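Local coordinates for protein peptide ABC transporter permease (Staphylococcus hominis, PDB 6EXS) that probably imports peptides across the cell membrane as a POT-family transporter, and binds a thioalcohol-conjugated dipeptide, a malodour precursor of the human axilla, at residues A[233-236]-A[237-241]. Sequence-based numbering, arbitrary orientation.
Sequences IVIV and VLLVT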
loop_
_atom_site.group_PDB
_atom_site.type_symbol
_atom_site.label_atom_id
_atom_site.label_comp_id
_atom_site.label_asym_id
_atom_site.label_seq_id
_atom_site.Cartn_x
_atom_site.Cartn_y
_atom_site.Cartn_z
ATOM N N ILE A 233 11.967 -25.070 2.157
ATOM C CA ILE A 233 10.888 -25.505 3.058
ATOM C C ILE A 233 9.542 -25.017 2.491
ATOM O O ILE A 233 8.599 -25.805 2.402
ATOM C CB ILE A 233 11.135 -25.036 4.528
ATOM C CG1 ILE A 233 12.255 -25.871 5.195
ATOM C CG2 ILE A 233 9.843 -25.063 5.377
ATOM C CD1 ILE A 233 12.825 -25.299 6.516
ATOM N N VAL A 234 9.488 -23.734 2.062
ATOM C CA VAL A 234 8.318 -23.076 1.467
ATOM C C VAL A 234 7.857 -23.790 0.171
ATOM O O VAL A 234 6.660 -24.037 0.032
ATOM C CB VAL A 234 8.560 -21.551 1.279
ATOM C CG1 VAL A 234 7.496 -20.906 0.390
ATOM C CG2 VAL A 234 8.626 -20.839 2.627
ATOM N N ILE A 235 8.795 -24.139 -0.749
ATOM C CA ILE A 235 8.477 -24.846 -2.006
ATOM C C ILE A 235 8.022 -26.302 -1.722
ATOM O O ILE A 235 7.084 -26.778 -2.370
ATOM C CB ILE A 235 9.607 -24.760 -3.081
ATOM C CG1 ILE A 235 10.050 -23.299 -3.341
ATOM C CG2 ILE A 235 9.174 -25.428 -4.404
ATOM C CD1 ILE A 235 11.342 -23.142 -4.159
ATOM N N VAL A 236 8.663 -26.985 -0.743
ATOM C CA VAL A 236 8.306 -28.350 -0.340
ATOM C C VAL A 236 6.876 -28.390 0.232
ATOM O O VAL A 236 6.074 -29.211 -0.223
ATOM C CB VAL A 236 9.370 -28.997 0.591
ATOM C CG1 VAL A 236 8.799 -30.164 1.398
ATOM C CG2 VAL A 236 10.588 -29.448 -0.210
ATOM N N VAL A 237 6.553 -27.478 1.184
ATOM C CA VAL A 237 5.226 -27.367 1.812
ATOM C C VAL A 237 4.146 -27.138 0.746
ATOM O O VAL A 237 3.163 -27.878 0.715
ATOM C CB VAL A 237 5.196 -26.312 2.957
ATOM C CG1 VAL A 237 3.770 -25.893 3.319
ATOM C CG2 VAL A 237 5.929 -26.826 4.193
ATOM N N LEU A 238 4.371 -26.161 -0.157
ATOM C CA LEU A 238 3.453 -25.811 -1.244
ATOM C C LEU A 238 3.193 -26.954 -2.228
ATOM O O LEU A 238 2.044 -27.158 -2.621
ATOM C CB LEU A 238 3.915 -24.546 -1.984
ATOM C CG LEU A 238 3.636 -23.210 -1.285
ATOM C CD1 LEU A 238 4.542 -22.119 -1.816
ATOM C CD2 LEU A 238 2.167 -22.799 -1.416
ATOM N N LEU A 239 4.242 -27.707 -2.606
ATOM C CA LEU A 239 4.113 -28.824 -3.536
ATOM C C LEU A 239 3.444 -30.042 -2.907
ATOM O O LEU A 239 2.547 -30.615 -3.530
ATOM C CB LEU A 239 5.466 -29.205 -4.153
ATOM C CG LEU A 239 5.997 -28.298 -5.259
ATOM C CD1 LEU A 239 7.465 -28.563 -5.501
ATOM C CD2 LEU A 239 5.216 -28.479 -6.559
ATOM N N VAL A 240 3.877 -30.438 -1.680
ATOM C CA VAL A 240 3.343 -31.590 -0.933
ATOM C C VAL A 240 1.826 -31.447 -0.711
ATOM O O VAL A 240 1.092 -32.389 -0.999
ATOM C CB VAL A 240 4.139 -31.873 0.377
ATOM C CG1 VAL A 240 3.340 -32.709 1.375
ATOM C CG2 VAL A 240 5.477 -32.539 0.068
ATOM N N THR A 241 1.368 -30.256 -0.272
ATOM C CA THR A 241 -0.051 -29.964 -0.039
ATOM C C THR A 241 -0.878 -29.970 -1.328
ATOM O O THR A 241 -2.031 -30.400 -1.298
ATOM C CB THR A 241 -0.237 -28.656 0.744
ATOM O OG1 THR A 241 0.418 -27.596 0.054
ATOM C CG2 THR A 241 0.267 -28.751 2.182
#
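The carbonyl of Val234 meets Leu238 in two ways: the amide N of Leu238 hydrogen-bonds to Val234 O at 3.1 Å, and Leu238 CD1 lies 3.4 Å from the same oxygen. Of the flat groups here, all peptide units, the carbonyl of Val237 takes two donors: Thr241 N reaches its oxygen from one face of the plane and Thr241 OG1 from the other, OG1 standing 2.8 Å from Val237 O. A chi1 of 56° turns the threonine hydroxyl back along the helix to get there. Ile235 and Leu239 run side by side: Ile235 CG2, opposite the backbone N, faces the next turn and lies 3.7 Å from Leu239 CD1. Val234 CG1 touches Leu238 CD1 at 3.9 Å in the same manner. The bonds Val237 N to Ile233 O and Val240 N to Val236 O are straight, 168° at the hydrogen, against 153° for Leu239 N to Ile235 O. Leu238 also packs on Leu251 and Ile252 of helix 249-273 and touches a bound monoolein lipid. This is regular i to i+4 packing in the apolar C-terminal part of helix 217-243, consistent with the extra helix pair that bacterial POT transporters carry between the two six-helix bundles of the MFS fold.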